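Local coordinates for protein cryptochrome DASH, chloroplastic/mitochondrial (Arabidopsis thaliana, PDB 2J4D) that repairs cyclobutane pyrimidine dimers in single-stranded DNA as a photolyase, binds FAD and a folate light antenna, and may also act as a photoreceptor, at residues Q196-V201 and V322-I327; L183-D186 and L190-V193. One frame throughout, in Å; residues are numbered along the deposited sequence.

Contact 1 (Q196-V201 and V322-I327); sequences QFRKSV and VLFELI. With FAD (flavin-adenine dinucleotide), chain C.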
loop_
_atom_site.group_PDB
_atom_site.type_symbol
_atom_site.label_atom_id
_atom_site.label_comp_id
_atom_site.label_asym_id
_atom_site.label_seq_id
_atom_site.Cartn_x
_atom_site.Cartn_y
_atom_site.Cartn_z
ATOM N N GLN A 196 -2.361 7.766 22.152
ATOM C CA GLN A 196 -1.507 8.854 22.595
ATOM C C GLN A 196 -0.827 9.549 21.423
ATOM O O GLN A 196 -0.704 10.773 21.410
ATOM C CB GLN A 196 -0.479 8.338 23.592
ATOM C CG GLN A 196 -1.135 7.911 24.894
ATOM C CD GLN A 196 -2.101 8.969 25.424
ATOM O OE1 GLN A 196 -3.305 8.721 25.568
ATOM N NE2 GLN A 196 -1.575 10.159 25.709
ATOM N N PHE A 197 -0.388 8.766 20.440
ATOM C CA PHE A 197 0.244 9.326 19.248
ATOM C C PHE A 197 -0.777 10.208 18.537
ATOM O O PHE A 197 -0.502 11.353 18.188
ATOM C CB PHE A 197 0.681 8.202 18.302
ATOM C CG PHE A 197 0.997 8.671 16.913
ATOM C CD1 PHE A 197 2.188 9.335 16.640
ATOM C CD2 PHE A 197 0.098 8.447 15.868
ATOM C CE1 PHE A 197 2.484 9.768 15.345
ATOM C CE2 PHE A 197 0.384 8.877 14.570
ATOM C CZ PHE A 197 1.578 9.537 14.308
ATOM N N ARG A 198 -1.971 9.668 18.334
ATOM C CA ARG A 198 -3.017 10.415 17.649
ATOM C C ARG A 198 -3.387 11.711 18.360
ATOM O O ARG A 198 -3.430 12.781 17.740
ATOM C CB ARG A 198 -4.270 9.556 17.483
ATOM C CG ARG A 198 -5.413 10.284 16.783
ATOM C CD ARG A 198 -6.649 9.407 16.677
ATOM N NE ARG A 198 -7.201 9.084 17.989
ATOM C CZ ARG A 198 -7.774 9.970 18.797
ATOM N NH1 ARG A 198 -7.876 11.240 18.429
ATOM N NH2 ARG A 198 -8.239 9.584 19.977
ATOM N N LYS A 199 -3.664 11.622 19.657
ATOM C CA LYS A 199 -4.037 12.820 20.400
ATOM C C LYS A 199 -2.959 13.887 20.294
ATOM O O LYS A 199 -3.268 15.073 20.170
ATOM C CB LYS A 199 -4.292 12.494 21.876
ATOM C CG LYS A 199 -5.510 11.624 22.120
ATOM C CD LYS A 199 -5.858 11.575 23.603
ATOM C CE LYS A 199 -6.966 10.566 23.886
ATOM N NZ LYS A 199 -8.211 10.829 23.108
ATOM N N SER A 200 -1.696 13.463 20.319
ATOM C CA SER A 200 -0.582 14.403 20.239
ATOM C C SER A 200 -0.444 15.114 18.905
ATOM O O SER A 200 -0.311 16.337 18.868
ATOM C CB SER A 200 0.741 13.704 20.563
ATOM O OG SER A 200 0.707 13.175 21.870
ATOM N N VAL A 201 -0.457 14.369 17.805
ATOM C CA VAL A 201 -0.321 15.027 16.515
ATOM C C VAL A 201 -1.530 15.900 16.211
ATOM O O VAL A 201 -1.380 16.989 15.660
ATOM C CB VAL A 201 -0.091 14.018 15.357
ATOM C CG1 VAL A 201 1.213 13.263 15.596
ATOM C CG2 VAL A 201 -1.261 13.050 15.247
ATOM N N VAL A 322 -12.069 8.896 8.082
ATOM C CA VAL A 322 -11.138 8.488 7.043
ATOM C C VAL A 322 -9.756 9.018 7.438
ATOM O O VAL A 322 -8.742 8.376 7.180
ATOM C CB VAL A 322 -11.553 9.027 5.654
ATOM C CG1 VAL A 322 -11.560 10.547 5.653
ATOM C CG2 VAL A 322 -10.592 8.511 4.595
ATOM N N LEU A 323 -9.721 10.174 8.095
ATOM C CA LEU A 323 -8.450 10.754 8.526
ATOM C C LEU A 323 -7.899 9.968 9.703
ATOM O O LEU A 323 -6.695 9.768 9.821
ATOM C CB LEU A 323 -8.634 12.222 8.906
ATOM C CG LEU A 323 -9.173 13.087 7.770
ATOM C CD1 LEU A 323 -9.212 14.537 8.214
ATOM C CD2 LEU A 323 -8.290 12.929 6.532
ATOM N N PHE A 324 -8.792 9.529 10.581
ATOM C CA PHE A 324 -8.414 8.720 11.737
ATOM C C PHE A 324 -7.659 7.479 11.220
ATOM O O PHE A 324 -6.610 7.093 11.753
ATOM C CB PHE A 324 -9.694 8.291 12.477
ATOM C CG PHE A 324 -9.464 7.418 13.679
ATOM C CD1 PHE A 324 -9.257 7.974 14.935
ATOM C CD2 PHE A 324 -9.484 6.030 13.558
ATOM C CE1 PHE A 324 -9.073 7.158 16.057
ATOM C CE2 PHE A 324 -9.299 5.208 14.672
ATOM C CZ PHE A 324 -9.094 5.772 15.920
ATOM N N GLU A 325 -8.191 6.852 10.176
ATOM C CA GLU A 325 -7.548 5.655 9.640
ATOM C C GLU A 325 -6.209 5.959 8.953
ATOM O O GLU A 325 -5.268 5.158 9.028
ATOM C CB GLU A 325 -8.496 4.932 8.680
ATOM C CG GLU A 325 -9.784 4.401 9.330
ATOM C CD GLU A 325 -9.547 3.446 10.504
ATOM O OE1 GLU A 325 -8.495 2.775 10.548
ATOM O OE2 GLU A 325 -10.432 3.353 11.381
ATOM N N LEU A 326 -6.113 7.113 8.294
ATOM C CA LEU A 326 -4.864 7.487 7.640
ATOM C C LEU A 326 -3.796 7.745 8.695
ATOM O O LEU A 326 -2.603 7.585 8.426
ATOM C CB LEU A 326 -5.050 8.733 6.765
ATOM C CG LEU A 326 -5.748 8.480 5.427
ATOM C CD1 LEU A 326 -6.017 9.803 4.712
ATOM C CD2 LEU A 326 -4.861 7.559 4.573
ATOM N N ILE A 327 -4.224 8.152 9.890
ATOM C CA ILE A 327 -3.283 8.397 10.981
ATOM C C ILE A 327 -2.722 7.059 11.463
ATOM O O ILE A 327 -1.592 6.987 11.945
ATOM C CB ILE A 327 -3.959 9.173 12.145
ATOM C CG1 ILE A 327 -4.327 10.578 11.656
ATOM C CG2 ILE A 327 -3.010 9.291 13.336
ATOM C CD1 ILE A 327 -5.056 11.424 12.677
HETATM P PA FAD C . -10.201 2.207 4.840
HETATM O O1A FAD C . -10.911 2.899 3.745
HETATM O O2A FAD C . -10.957 1.720 6.018
HETATM O O5B FAD C . -9.015 3.139 5.398
HETATM C C5B FAD C . -8.494 4.225 4.601
HETATM C C4B FAD C . -6.964 4.129 4.603
HETATM O O4B FAD C . -6.509 4.198 5.953
HETATM C C3B FAD C . -6.398 2.827 4.049
HETATM O O3B FAD C . -6.362 2.804 2.631
HETATM C C2B FAD C . -5.058 2.788 4.717
HETATM O O2B FAD C . -4.028 3.465 4.032
HETATM C C1B FAD C . -5.351 3.362 6.115
HETATM N N9A FAD C . -5.638 2.360 7.163
HETATM C C8A FAD C . -6.873 1.930 7.606
HETATM N N7A FAD C . -6.782 1.023 8.570
HETATM C C5A FAD C . -5.428 0.858 8.768
HETATM C C6A FAD C . -4.694 0.028 9.648
HETATM N N6A FAD C . -5.237 -0.794 10.535
HETATM N N1A FAD C . -3.312 0.099 9.583
HETATM C C2A FAD C . -2.706 0.938 8.678
HETATM N N3A FAD C . -3.349 1.754 7.810
HETATM C C4A FAD C . -4.705 1.669 7.884
HETATM N N1 FAD C . -2.808 -1.942 5.142
HETATM C C2 FAD C . -1.920 -1.614 4.139
HETATM O O2 FAD C . -1.965 -0.529 3.590
HETATM N N3 FAD C . -0.959 -2.565 3.764
HETATM C C4 FAD C . -0.845 -3.828 4.341
HETATM O O4 FAD C . 0.028 -4.629 3.961
HETATM C C4X FAD C . -1.762 -4.158 5.369
HETATM N N5 FAD C . -1.724 -5.409 6.006
HETATM C C5X FAD C . -2.554 -5.684 7.094
HETATM C C6 FAD C . -2.429 -6.885 7.804
HETATM C C7 FAD C . -3.254 -7.197 8.909
HETATM C C7M FAD C . -3.065 -8.508 9.632
HETATM C C8 FAD C . -4.255 -6.238 9.308
HETATM C C8M FAD C . -5.188 -6.485 10.483
HETATM C C9 FAD C . -4.389 -5.026 8.603
HETATM C C9A FAD C . -3.551 -4.721 7.490
HETATM N N10 FAD C . -3.666 -3.503 6.756
HETATM C C10 FAD C . -2.735 -3.185 5.743
HETATM C "C1'" FAD C . -4.502 -2.380 7.292
HETATM C "C2'" FAD C . -5.960 -2.299 6.796
HETATM O "O2'" FAD C . -6.591 -3.558 6.957
HETATM C "C3'" FAD C . -5.985 -1.894 5.324
HETATM O "O3'" FAD C . -5.284 -0.650 5.127
HETATM C "C4'" FAD C . -7.393 -1.680 4.741
HETATM O "O4'" FAD C . -8.147 -2.892 4.804
HETATM C "C5'" FAD C . -7.266 -1.224 3.293
HETATM O "O5'" FAD C . -8.563 -0.994 2.738
HETATM P P FAD C . -9.294 0.402 2.661
HETATM O O1P FAD C . -8.412 1.255 1.848
HETATM O O2P FAD C . -10.658 0.199 2.101
HETATM O O3P FAD C . -9.532 0.913 4.145
#

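Contact 2 (L183-D186 and L190-V193); sequences LPFD and LPDV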
loop_
_atom_site.group_PDB
_atom_site.type_symbol
_atom_site.label_atom_id
_atom_site.label_comp_id
_atom_site.label_asym_id
_atom_site.label_seq_id
_atom_site.Cartn_x
_atom_site.Cartn_y
_atom_site.Cartn_z
ATOM N N LEU A 183 6.473 16.459 13.723
ATOM C CA LEU A 183 6.003 15.729 14.900
ATOM C C LEU A 183 6.429 16.352 16.224
ATOM O O LEU A 183 7.456 17.023 16.304
ATOM C CB LEU A 183 6.499 14.283 14.858
ATOM C CG LEU A 183 5.962 13.413 13.719
ATOM C CD1 LEU A 183 6.606 12.037 13.795
ATOM C CD2 LEU A 183 4.450 13.292 13.833
ATOM N N PRO A 184 5.632 16.142 17.282
ATOM C CA PRO A 184 5.949 16.690 18.605
ATOM C C PRO A 184 6.937 15.813 19.369
ATOM O O PRO A 184 7.052 15.912 20.584
ATOM C CB PRO A 184 4.586 16.759 19.284
ATOM C CG PRO A 184 3.877 15.569 18.716
ATOM C CD PRO A 184 4.257 15.607 17.246
ATOM N N PHE A 185 7.633 14.938 18.646
ATOM C CA PHE A 185 8.630 14.049 19.239
ATOM C C PHE A 185 9.468 13.390 18.149
ATOM O O PHE A 185 9.022 13.277 17.007
ATOM C CB PHE A 185 7.962 12.963 20.115
ATOM C CG PHE A 185 6.579 12.544 19.649
ATOM C CD1 PHE A 185 6.376 12.040 18.366
ATOM C CD2 PHE A 185 5.480 12.679 20.494
ATOM C CE1 PHE A 185 5.095 11.684 17.930
ATOM C CE2 PHE A 185 4.194 12.327 20.070
ATOM C CZ PHE A 185 4.000 11.828 18.783
ATOM N N ASP A 186 10.698 12.999 18.475
ATOM C CA ASP A 186 11.519 12.305 17.489
ATOM C C ASP A 186 10.896 10.915 17.468
ATOM O O ASP A 186 10.354 10.481 18.485
ATOM C CB ASP A 186 12.978 12.195 17.936
ATOM C CG ASP A 186 13.845 11.479 16.905
ATOM O OD1 ASP A 186 14.206 12.110 15.888
ATOM O OD2 ASP A 186 14.146 10.279 17.094
ATOM N N LEU A 190 8.491 7.723 19.850
ATOM C CA LEU A 190 7.106 7.635 19.401
ATOM C C LEU A 190 6.333 6.891 20.490
ATOM O O LEU A 190 6.828 5.907 21.039
ATOM C CB LEU A 190 7.025 6.834 18.099
ATOM C CG LEU A 190 5.713 6.906 17.319
ATOM C CD1 LEU A 190 5.669 8.226 16.578
ATOM C CD2 LEU A 190 5.613 5.736 16.334
ATOM N N PRO A 191 5.120 7.356 20.831
ATOM C CA PRO A 191 4.335 6.670 21.867
ATOM C C PRO A 191 4.021 5.237 21.431
ATOM O O PRO A 191 3.743 4.995 20.257
ATOM C CB PRO A 191 3.071 7.526 21.964
ATOM C CG PRO A 191 3.585 8.904 21.638
ATOM C CD PRO A 191 4.497 8.638 20.461
ATOM N N ASP A 192 4.074 4.285 22.363
ATOM C CA ASP A 192 3.770 2.896 22.020
ATOM C C ASP A 192 2.269 2.626 21.999
ATOM O O ASP A 192 1.831 1.514 21.712
ATOM C CB ASP A 192 4.458 1.924 22.986
ATOM C CG ASP A 192 5.936 1.734 22.662
ATOM O OD1 ASP A 192 6.306 1.900 21.479
ATOM O OD2 ASP A 192 6.723 1.405 23.576
ATOM N N VAL A 193 1.488 3.650 22.318
ATOM C CA VAL A 193 0.032 3.544 22.310
ATOM C C VAL A 193 -0.504 4.481 21.229
ATOM O O VAL A 193 -0.266 5.685 21.267
ATOM C CB VAL A 193 -0.559 3.947 23.669
ATOM C CG1 VAL A 193 -2.085 3.947 23.598
ATOM C CG2 VAL A 193 -0.076 2.975 24.740
#

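Contact 1 (Q196-V201 and V322-I327)
F197 and R198 on helix 194-204 meet I327 and F324 on helix 317-339, a helix-helix contact of the photolyase/cryptochrome fold. It joins the helix that follows strand 168-172 of the five-stranded parallel alpha/beta sheet to a helix of the FAD-binding region. The short axes run at 116° to one another and come no closer than 11.1 Å, a separation bridged mainly by side chains, with no hydrogen bond across it. The apolar half rests on F197 CE2, which lies 3.6 Å from I327 CG2. That methyl is the branch of I327 opposite its backbone N, while CG1 leads toward CD1, which stays 4.3 Å from R198 CG. In the other half, the bent end of R198 passes slantwise by F324 CE1: R198 CD is 3.4 Å from F324 CE1, and R198 NE is 3.3 Å from the same carbon. The guanidinium and ring planes are 36° apart, so the two groups are not stacked flat. The bend occurs at chi3 (65°), after two extended torsions. R198 NH1 forms a salt bridge with E202 one turn onward, which ties the guanidinium back to its own helix.

In the next shell, F324 stacks on W321 and takes Y194 in an edge-to-face contact, while its carbonyl O is hydrogen-bonded to Y194 OH. F197 also meets the ring of Y331 and touches F334. E325 and L326 belong to the FAD pocket, on its adenine side, and E325 OE1 approaches FAD N7A to 3.1 Å. Within helix 194-204, Q196 O is gripped twice: S200 N reaches it from one face of the carbonyl plane, and S200 OG, at 2.8 Å from Q196 O, from the opposite face.

Contact 2 (L183-D186 and L190-V193)
P191 CD sits over one face of the F185 ring in a CH-pi contact. The two residues belong to the irregular connection between strand 168-172 and helix 194-204, which doubles back to bring F185 and L190 together, their CA atoms 6.6 Å apart. From its CA, F185 sends CB toward 190-193, with chi1 at an unusual 31°, off the staggered positions. Beyond CB and CG, the ring atom CD2 reaches only the fringe of the proline, F185 CD2 to P191 CD being 4.2 Å. CE1 takes the leucine, with L190 CD1 3.8 Å from F185 CE1. CE2 meets both CD and CG of P191, and at the tip F185 CZ is 3.6 Å from P191 CD. Measured to the ring centroid, P191 CD stands 3.8 Å away and only 20° off the ring normal. P184 CG lies 3.5 Å above the other face of F185, toward its rim, so a proline sits on each side of the ring. L190 points its CB away from 183-186, but CG opposite the backbone N (chi1 -167°) lets CD1 return to the ring.

Next to it, K338 forms a salt bridge with OD1 of D192, a folate-pocket residue, and a hydrogen bond with L190 O, and Y331 OH bonds P191 O. Were F185 an alanine, P191 CD would probably lose its aromatic face and L190 CD1 one of its neighbours, a gap opening between the two parts of the loop. No hydrogen bond crosses here; cohesion comes from dispersion and from the CH groups beside the proline nitrogen, probably slightly positive, facing the electron-rich ring.

Contact 2 lies wholly ahead of contact 1 in the sequence, and their centres are 12 Å apart. Helix segment 196-201 also packs on the preceding loop: F197 CD1 lies 3.7 Å from L190 CD1, S200 CB is 3.7 Å from F185 CE2, and V201 CG1 packs at 3.7 Å on L183 CD2. F197 therefore belongs to both, its CE2 side touching I327 and its CD1 side L190 and F185. The segments reach different cofactors through residues beside the contacts: E325 and L326 in the FAD pocket, D192 in a folate pocket, while the L190 side chain remains about 12 Å from FAD.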